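Local coordinates for neural cell adhesion molecule 1, 140 kDa isoform (Homo sapiens, PDB 2E3V), which probably mediates cell adhesion as a membrane-bound cell-surface glycoprotein of nerve and muscle cells, the part here being its first fibronectin type III domain, at residues A[76-81]-A[101-106]; A[11-16]-A[23-28]; A[38-43]-A[85-90]. All coordinates share one frame; numbering follows the deposited sequence.

From the N terminus, contact 2 comes first: a short turn brings strand 23-28 back along strand 12-18, a hairpin of the three-stranded sheet. The chain then passes to the four-stranded sheet, where contact 3 joins strand 38-47 to the distant strand 79-88 and closes a long loop that includes strands 54-59 and 68-71 and the short helix 60-64. Contact 1 opens within that loop, at 76-81, and closes beyond it at 101-106, so contacts 1 and 3 cross and share strand 79-88 at its two ends. Contact 2 is in series with both and bridges the sandwich: Val16 and Ala23 pack on Phe101 of contact 1, while Phe27 packs on Tyr41 and Pro11 on Ala85 of contact 3.

Contact 1 (A[76-81]-A[101-106]); sequences PETTYA and FKTQPV
Tyr80 and Phe101 meet as a hydrogen-bonded antiparallel pair whose rings are near parallel (21°) but slid so far apart that they barely overlap. What covers a face of the Phe101 ring is instead Tyr80 CB, a CH-pi contact at 3.9 Å from the ring centroid. Phe101 CG lies between the backbone N and carbonyl carbon (chi1 60°), which swings the ring back under Tyr80. Obliquely to the tyrosine ring, Thr103 CG2 reaches Tyr80 CE2 at 3.9 Å.

Among the polar contacts, Tyr80 N to Phe101 O is nearly straight at 2.9 Å. Where the strands end, Thr103 N still donates to Thr78 O, and its hydroxyl adds a second link: Thr103 OG1 accepts from Thr78 N at 2.9 Å and donates to Lys75 O. Beyond it Glu77 N bonds Gln104 O at 3.2 Å, approaching from above the carbonyl plane.

The outer contacts are exposed: the Glu77 chain crosses Pro105 at about a right angle, Glu77 CG 3.7 Å from Pro105 CB, and Pro76 CG touches Val106 CG2.

With Tyr80 OH bonded to Lys75 N five residues earlier, this is the tyrosine corner of fibronectin type III domains. The chemistry implies a turn before strand 79-88 held by two hydroxyls, Tyr80 OH and Thr103 OG1, the latter both accepting and donating.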
loop_
_atom_site.group_PDB
_atom_site.type_symbol
_atom_site.label_atom_id
_atom_site.label_comp_id
_atom_site.label_asym_id
_atom_site.label_seq_id
_atom_site.Cartn_x
_atom_site.Cartn_y
_atom_site.Cartn_z
ATOM N N PRO A 76 -5.625 15.349 4.996
ATOM C CA PRO A 76 -4.378 16.114 4.857
ATOM C C PRO A 76 -3.680 16.281 6.201
ATOM O O PRO A 76 -4.330 16.179 7.240
ATOM C CB PRO A 76 -4.849 17.481 4.329
ATOM C CG PRO A 76 -6.248 17.250 3.817
ATOM C CD PRO A 76 -6.810 16.175 4.699
ATOM N N GLU A 77 -2.367 16.519 6.174
ATOM C CA GLU A 77 -1.577 16.751 7.393
ATOM C C GLU A 77 -1.775 15.654 8.446
ATOM O O GLU A 77 -1.818 15.934 9.648
ATOM C CB GLU A 77 -1.890 18.135 7.988
ATOM C CG GLU A 77 -1.447 19.298 7.112
ATOM C CD GLU A 77 -1.736 20.658 7.716
ATOM O OE1 GLU A 77 -2.760 20.816 8.417
ATOM O OE2 GLU A 77 -0.938 21.586 7.475
ATOM N N THR A 78 -1.888 14.412 7.986
ATOM C CA THR A 78 -2.158 13.275 8.866
ATOM C C THR A 78 -1.119 12.177 8.678
ATOM O O THR A 78 -0.728 11.861 7.543
ATOM C CB THR A 78 -3.585 12.714 8.619
ATOM O OG1 THR A 78 -4.551 13.745 8.860
ATOM C CG2 THR A 78 -3.893 11.513 9.527
ATOM N N THR A 79 -0.661 11.608 9.790
ATOM C CA THR A 79 0.295 10.506 9.733
ATOM C C THR A 79 -0.431 9.164 9.694
ATOM O O THR A 79 -1.350 8.927 10.476
ATOM C CB THR A 79 1.319 10.573 10.885
ATOM O OG1 THR A 79 2.040 11.808 10.796
ATOM C CG2 THR A 79 2.316 9.417 10.809
ATOM N N TYR A 80 -0.026 8.318 8.747
ATOM C CA TYR A 80 -0.588 6.987 8.548
ATOM C C TYR A 80 0.475 5.902 8.583
ATOM O O TYR A 80 1.601 6.112 8.140
ATOM C CB TYR A 80 -1.264 6.882 7.176
ATOM C CG TYR A 80 -2.501 7.716 7.027
ATOM C CD1 TYR A 80 -3.755 7.182 7.310
ATOM C CD2 TYR A 80 -2.421 9.043 6.613
ATOM C CE1 TYR A 80 -4.902 7.955 7.189
ATOM C CE2 TYR A 80 -3.559 9.822 6.481
ATOM C CZ TYR A 80 -4.798 9.270 6.769
ATOM O OH TYR A 80 -5.927 10.040 6.653
ATOM N N ALA A 81 0.098 4.746 9.115
ATOM C CA ALA A 81 0.888 3.543 8.969
ATOM C C ALA A 81 0.330 2.893 7.726
ATOM O O ALA A 81 -0.858 3.036 7.430
ATOM C CB ALA A 81 0.688 2.619 10.169
ATOM N N PHE A 101 3.802 7.448 6.509
ATOM C CA PHE A 101 3.929 8.654 5.707
ATOM C C PHE A 101 3.016 9.692 6.319
ATOM O O PHE A 101 2.104 9.355 7.074
ATOM C CB PHE A 101 3.538 8.391 4.244
ATOM C CG PHE A 101 2.123 7.901 4.064
ATOM C CD1 PHE A 101 1.072 8.804 3.917
ATOM C CD2 PHE A 101 1.841 6.536 4.034
ATOM C CE1 PHE A 101 -0.236 8.359 3.764
ATOM C CE2 PHE A 101 0.531 6.078 3.879
ATOM C CZ PHE A 101 -0.510 6.990 3.737
ATOM N N LYS A 102 3.270 10.957 6.007
ATOM C CA LYS A 102 2.387 12.010 6.465
ATOM C C LYS A 102 1.883 12.727 5.223
ATOM O O LYS A 102 2.670 13.171 4.391
ATOM C CB LYS A 102 3.097 12.967 7.424
ATOM C CG LYS A 102 2.193 14.077 7.959
ATOM C CD LYS A 102 2.884 14.920 9.021
ATOM C CE LYS A 102 1.961 16.031 9.495
ATOM N NZ LYS A 102 2.494 16.735 10.693
ATOM N N THR A 103 0.564 12.818 5.098
ATOM C CA THR A 103 -0.029 13.509 3.968
ATOM C C THR A 103 0.275 15.003 4.066
ATOM O O THR A 103 0.403 15.556 5.165
ATOM C CB THR A 103 -1.549 13.302 3.923
ATOM O OG1 THR A 103 -2.092 13.595 5.211
ATOM C CG2 THR A 103 -1.895 11.851 3.538
ATOM N N GLN A 104 0.402 15.641 2.909
ATOM C CA GLN A 104 0.697 17.064 2.825
ATOM C C GLN A 104 -0.546 17.901 3.151
ATOM O O GLN A 104 -1.663 17.373 3.177
ATOM C CB GLN A 104 1.174 17.395 1.409
ATOM C CG GLN A 104 2.427 16.642 0.962
ATOM C CD GLN A 104 2.756 16.851 -0.512
ATOM O OE1 GLN A 104 2.029 17.529 -1.237
ATOM N NE2 GLN A 104 3.859 16.262 -0.958
ATOM N N PRO A 105 -0.359 19.208 3.428
ATOM C CA PRO A 105 -1.555 20.035 3.518
ATOM C C PRO A 105 -2.122 20.251 2.116
ATOM O O PRO A 105 -1.416 20.034 1.123
ATOM C CB PRO A 105 -1.031 21.355 4.095
ATOM C CG PRO A 105 0.409 21.395 3.738
ATOM C CD PRO A 105 0.877 19.971 3.696
ATOM N N VAL A 106 -3.385 20.651 2.033
ATOM C CA VAL A 106 -4.001 20.963 0.744
ATOM C C VAL A 106 -3.164 22.058 0.079
ATOM O O VAL A 106 -2.952 23.129 0.658
ATOM C CB VAL A 106 -5.481 21.381 0.903
ATOM C CG1 VAL A 106 -6.061 21.858 -0.424
ATOM C CG2 VAL A 106 -6.298 20.212 1.453
#

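Contact 2 (A[11-16]-A[23-28]); sequences PSIDQV and AQVQFD
Ile13 and Val25 form the tight part of this hairpin, on the face turned into the domain: Ile13 CG2 meets Val25 CG1 at 3.7 Å. Beside them Val16 and Val25 point the same way, and Val16 CG1 comes to 4.1 Å from Ala23 CB. At the other end Pro11 CB lies oblique to the Phe27 ring, 3.8 Å from Phe27 CD1.

The backbone here is irregular. Gln26 O takes two donors, Asp14 N at 2.7 Å and the longer Gln15 N at 3.3 Å, which marks a classic beta bulge and shifts the register by one residue; Gln26 N returns a bond to Gln15 O. The extra residue breaks the alternation: Asp14 does not point squarely to either face, and its carboxylate reaches across to Asp28.

The side opposite the core is polar and more exposed, its side chains meeting mostly through their ends. The acid pair is the exception in closeness: Asp14 OD2 and Asp28 OD1 stand only 2.5 Å apart with carboxylate planes nearly coplanar (10°); so short a gap is doubtful in detail, but suggests that one acid may hold a proton. Ser12 OG donates to Asp14 OD1 on its syn side. Gln15 and Gln26 run side by side, their amide planes at 47°, while Gln15 NE2 binds Glu17.

Strand 23-28 is the middle of its sheet, flanked also by 68-71; across the sandwich, Ile13 and Phe27 rest on 79-88, and Val16 and Ala23 on Phe101 of strand 91-102.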
loop_
_atom_site.group_PDB
_atom_site.type_symbol
_atom_site.label_atom_id
_atom_site.label_comp_id
_atom_site.label_asym_id
_atom_site.label_seq_id
_atom_site.Cartn_x
_atom_site.Cartn_y
_atom_site.Cartn_z
ATOM N N PRO A 11 5.449 -8.096 0.555
ATOM C CA PRO A 11 6.102 -7.003 -0.147
ATOM C C PRO A 11 6.963 -6.185 0.812
ATOM O O PRO A 11 6.795 -6.264 2.040
ATOM C CB PRO A 11 4.924 -6.152 -0.630
ATOM C CG PRO A 11 3.770 -7.086 -0.694
ATOM C CD PRO A 11 3.981 -8.030 0.444
ATOM N N SER A 12 7.876 -5.415 0.248
ATOM C CA SER A 12 8.687 -4.498 1.020
ATOM C C SER A 12 8.365 -3.108 0.510
ATOM O O SER A 12 8.595 -2.818 -0.664
ATOM C CB SER A 12 10.176 -4.814 0.829
ATOM O OG SER A 12 10.993 -3.759 1.315
ATOM N N ILE A 13 7.820 -2.257 1.380
ATOM C CA ILE A 13 7.509 -0.874 0.998
ATOM C C ILE A 13 8.827 -0.105 0.960
ATOM O O ILE A 13 9.585 -0.114 1.935
ATOM C CB ILE A 13 6.476 -0.216 1.943
ATOM C CG1 ILE A 13 5.147 -0.976 1.852
ATOM C CG2 ILE A 13 6.279 1.279 1.584
ATOM C CD1 ILE A 13 4.118 -0.603 2.916
ATOM N N ASP A 14 9.103 0.533 -0.177
ATOM C CA ASP A 14 10.399 1.175 -0.403
ATOM C C ASP A 14 10.365 2.680 -0.534
ATOM O O ASP A 14 11.380 3.356 -0.339
ATOM C CB ASP A 14 11.026 0.573 -1.658
ATOM C CG ASP A 14 11.313 -0.897 -1.493
ATOM O OD1 ASP A 14 11.744 -1.290 -0.386
ATOM O OD2 ASP A 14 11.089 -1.657 -2.451
ATOM N N GLN A 15 9.204 3.192 -0.909
ATOM C CA GLN A 15 9.026 4.616 -1.094
ATOM C C GLN A 15 7.543 4.949 -1.083
ATOM O O GLN A 15 6.740 4.287 -1.751
ATOM C CB GLN A 15 9.649 5.060 -2.417
ATOM C CG GLN A 15 9.521 6.551 -2.689
ATOM C CD GLN A 15 10.152 6.973 -3.990
ATOM O OE1 GLN A 15 10.660 6.148 -4.761
ATOM N NE2 GLN A 15 10.131 8.276 -4.249
ATOM N N VAL A 16 7.183 5.966 -0.310
ATOM C CA VAL A 16 5.829 6.481 -0.343
ATOM C C VAL A 16 5.896 7.937 -0.756
ATOM O O VAL A 16 6.695 8.708 -0.214
ATOM C CB VAL A 16 5.100 6.350 1.019
ATOM C CG1 VAL A 16 3.693 6.919 0.929
ATOM C CG2 VAL A 16 5.050 4.893 1.456
ATOM N N ALA A 23 -1.855 8.814 -1.377
ATOM C CA ALA A 23 -0.468 8.411 -1.214
ATOM C C ALA A 23 -0.133 7.299 -2.195
ATOM O O ALA A 23 -0.880 6.325 -2.340
ATOM C CB ALA A 23 -0.200 7.954 0.202
ATOM N N GLN A 24 0.988 7.459 -2.875
ATOM C CA GLN A 24 1.457 6.437 -3.794
ATOM C C GLN A 24 2.468 5.612 -3.037
ATOM O O GLN A 24 3.467 6.145 -2.545
ATOM C CB GLN A 24 2.067 7.067 -5.038
ATOM C CG GLN A 24 1.035 7.723 -5.957
ATOM C CD GLN A 24 1.675 8.225 -7.225
ATOM O OE1 GLN A 24 2.699 8.914 -7.186
ATOM N NE2 GLN A 24 1.093 7.865 -8.365
ATOM N N VAL A 25 2.190 4.319 -2.914
ATOM C CA VAL A 25 3.036 3.425 -2.133
ATOM C C VAL A 25 3.757 2.471 -3.069
ATOM O O VAL A 25 3.114 1.650 -3.734
ATOM C CB VAL A 25 2.211 2.602 -1.113
ATOM C CG1 VAL A 25 3.119 1.636 -0.348
ATOM C CG2 VAL A 25 1.463 3.536 -0.141
ATOM N N GLN A 26 5.082 2.598 -3.125
ATOM C CA GLN A 26 5.906 1.720 -3.943
ATOM C C GLN A 26 6.581 0.659 -3.116
ATOM O O GLN A 26 7.120 0.927 -2.039
ATOM C CB GLN A 26 6.940 2.483 -4.757
ATOM C CG GLN A 26 6.392 2.995 -6.081
ATOM C CD GLN A 26 7.458 3.664 -6.911
ATOM O OE1 GLN A 26 7.704 3.278 -8.063
ATOM N NE2 GLN A 26 8.136 4.641 -6.321
ATOM N N PHE A 27 6.578 -0.548 -3.662
ATOM C CA PHE A 27 7.085 -1.700 -2.961
ATOM C C PHE A 27 7.808 -2.613 -3.932
ATOM O O PHE A 27 7.700 -2.471 -5.160
ATOM C CB PHE A 27 5.902 -2.469 -2.343
ATOM C CG PHE A 27 4.917 -2.979 -3.371
ATOM C CD1 PHE A 27 5.083 -4.233 -3.956
ATOM C CD2 PHE A 27 3.839 -2.195 -3.767
ATOM C CE1 PHE A 27 4.177 -4.690 -4.920
ATOM C CE2 PHE A 27 2.934 -2.648 -4.730
ATOM C CZ PHE A 27 3.105 -3.895 -5.302
ATOM N N ASP A 28 8.560 -3.547 -3.374
ATOM C CA ASP A 28 9.155 -4.578 -4.182
ATOM C C ASP A 28 8.562 -5.888 -3.717
ATOM O O ASP A 28 8.165 -6.032 -2.558
ATOM C CB ASP A 28 10.692 -4.569 -4.102
ATOM C CG ASP A 28 11.227 -4.954 -2.733
ATOM O OD1 ASP A 28 11.569 -4.039 -1.962
ATOM O OD2 ASP A 28 11.330 -6.164 -2.435
#

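Contact 3 (A[38-43]-A[85-90]); sequences ILKYKA and AALNGK
Tyr41 and Ala86 face each other as a non-hydrogen-bonded antiparallel pair on the inner side of the sheet, where Ala86 CB lies oblique to the ring, 3.7 Å from Tyr41 CE1. One face of the ring is covered, toward the rim, by Ile38 CG2, 3.8 Å above the plane. The same methyl lies 4.0 Å from Ala86 CB, so ring, isoleucine branch and alanine pack as one apolar group.

On the other face Lys40 and Leu87 lie side by side, Lys40 CG against Leu87 CD2 at 3.9 Å. The lysine chain bends at chi2 (-71°), turning its end away from the leucine to a salt bridge with Asp59.

Leu87 O is gripped by two donors, Leu39 N at 2.7 Å and Lys40 N at 3.2 Å: a classic beta bulge, which turns Leu39 toward the partner strand, its CD1 resting on the backbone at Asn88 and Gly89. There Asn88 OD1 accepts from Lys90 N in an Asx turn at the start of the bend to strand 91-102.

The pair 38-47 and 79-88 forms the centre of the four-stranded sheet, between 54-59 and 91-102. Trp57 covers Lys40, Lys42 and Leu87, while Tyr41 packs against Phe27 of the other sheet and against Ala60 and Ala63 of helix 60-64.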
loop_
_atom_site.group_PDB
_atom_site.type_symbol
_atom_site.label_atom_id
_atom_site.label_comp_id
_atom_site.label_asym_id
_atom_site.label_seq_id
_atom_site.Cartn_x
_atom_site.Cartn_y
_atom_site.Cartn_z
ATOM N N ILE A 38 1.542 -13.701 -8.830
ATOM C CA ILE A 38 0.807 -12.933 -7.828
ATOM C C ILE A 38 -0.448 -12.422 -8.523
ATOM O O ILE A 38 -0.376 -11.918 -9.642
ATOM C CB ILE A 38 1.660 -11.782 -7.268
ATOM C CG1 ILE A 38 2.859 -12.373 -6.522
ATOM C CG2 ILE A 38 0.832 -10.871 -6.356
ATOM C CD1 ILE A 38 3.802 -11.361 -5.993
ATOM N N LEU A 39 -1.596 -12.582 -7.875
ATOM C CA LEU A 39 -2.866 -12.196 -8.483
ATOM C C LEU A 39 -3.306 -10.798 -8.078
ATOM O O LEU A 39 -3.725 -10.008 -8.919
ATOM C CB LEU A 39 -3.958 -13.219 -8.146
ATOM C CG LEU A 39 -3.668 -14.669 -8.561
ATOM C CD1 LEU A 39 -4.831 -15.553 -8.143
ATOM C CD2 LEU A 39 -3.410 -14.798 -10.057
ATOM N N LYS A 40 -3.194 -10.498 -6.788
ATOM C CA LYS A 40 -3.635 -9.229 -6.246
ATOM C C LYS A 40 -2.740 -8.786 -5.098
ATOM O O LYS A 40 -1.946 -9.573 -4.583
ATOM C CB LYS A 40 -5.060 -9.367 -5.689
ATOM C CG LYS A 40 -6.102 -9.959 -6.638
ATOM C CD LYS A 40 -6.455 -9.008 -7.763
ATOM C CE LYS A 40 -7.441 -9.660 -8.721
ATOM N NZ LYS A 40 -7.850 -8.711 -9.790
ATOM N N TYR A 41 -2.896 -7.526 -4.699
ATOM C CA TYR A 41 -2.265 -6.999 -3.492
ATOM C C TYR A 41 -3.361 -6.413 -2.630
ATOM O O TYR A 41 -4.369 -5.925 -3.143
ATOM C CB TYR A 41 -1.240 -5.901 -3.799
ATOM C CG TYR A 41 -0.041 -6.401 -4.550
ATOM C CD1 TYR A 41 1.035 -6.975 -3.871
ATOM C CD2 TYR A 41 0.021 -6.307 -5.934
ATOM C CE1 TYR A 41 2.143 -7.449 -4.560
ATOM C CE2 TYR A 41 1.122 -6.778 -6.632
ATOM C CZ TYR A 41 2.175 -7.345 -5.936
ATOM O OH TYR A 41 3.264 -7.809 -6.613
ATOM N N LYS A 42 -3.163 -6.488 -1.322
ATOM C CA LYS A 42 -4.074 -5.873 -0.376
ATOM C C LYS A 42 -3.257 -4.911 0.468
ATOM O O LYS A 42 -2.265 -5.304 1.100
ATOM C CB LYS A 42 -4.766 -6.918 0.495
ATOM C CG LYS A 42 -5.854 -6.319 1.406
ATOM C CD LYS A 42 -6.573 -7.387 2.197
ATOM C CE LYS A 42 -7.734 -6.784 2.962
ATOM N NZ LYS A 42 -8.520 -7.781 3.766
ATOM N N ALA A 43 -3.648 -3.645 0.425
ATOM C CA ALA A 43 -3.030 -2.612 1.233
ATOM C C ALA A 43 -3.901 -2.340 2.449
ATOM O O ALA A 43 -5.132 -2.426 2.379
ATOM C CB ALA A 43 -2.868 -1.346 0.431
ATOM N N ALA A 85 0.071 -6.768 1.582
ATOM C CA ALA A 85 0.189 -8.208 1.437
ATOM C C ALA A 85 -0.092 -8.577 -0.016
ATOM O O ALA A 85 -0.824 -7.872 -0.720
ATOM C CB ALA A 85 -0.760 -8.926 2.362
ATOM N N ALA A 86 0.499 -9.682 -0.453
ATOM C CA ALA A 86 0.297 -10.206 -1.795
ATOM C C ALA A 86 -0.555 -11.467 -1.735
ATOM O O ALA A 86 -0.483 -12.231 -0.771
ATOM C CB ALA A 86 1.644 -10.506 -2.458
ATOM N N LEU A 87 -1.355 -11.673 -2.774
ATOM C CA LEU A 87 -2.216 -12.836 -2.898
ATOM C C LEU A 87 -1.886 -13.581 -4.181
ATOM O O LEU A 87 -1.769 -12.972 -5.239
ATOM C CB LEU A 87 -3.694 -12.405 -2.950
ATOM C CG LEU A 87 -4.745 -13.410 -3.461
ATOM C CD1 LEU A 87 -5.080 -14.450 -2.411
ATOM C CD2 LEU A 87 -6.028 -12.704 -3.886
ATOM N N ASN A 88 -1.738 -14.896 -4.081
ATOM C CA ASN A 88 -1.619 -15.733 -5.268
ATOM C C ASN A 88 -2.677 -16.831 -5.208
ATOM O O ASN A 88 -3.602 -16.753 -4.393
ATOM C CB ASN A 88 -0.191 -16.281 -5.447
ATOM C CG ASN A 88 0.257 -17.179 -4.304
ATOM O OD1 ASN A 88 -0.533 -17.563 -3.439
ATOM N ND2 ASN A 88 1.541 -17.517 -4.299
ATOM N N GLY A 89 -2.548 -17.840 -6.066
ATOM C CA GLY A 89 -3.490 -18.962 -6.096
ATOM C C GLY A 89 -3.564 -19.754 -4.801
ATOM O O GLY A 89 -4.599 -20.350 -4.492
ATOM N N LYS A 90 -2.468 -19.753 -4.041
ATOM C CA LYS A 90 -2.389 -20.477 -2.770
ATOM C C LYS A 90 -3.027 -19.703 -1.611
ATOM O O LYS A 90 -3.359 -20.286 -0.575
ATOM C CB LYS A 90 -0.939 -20.843 -2.450
#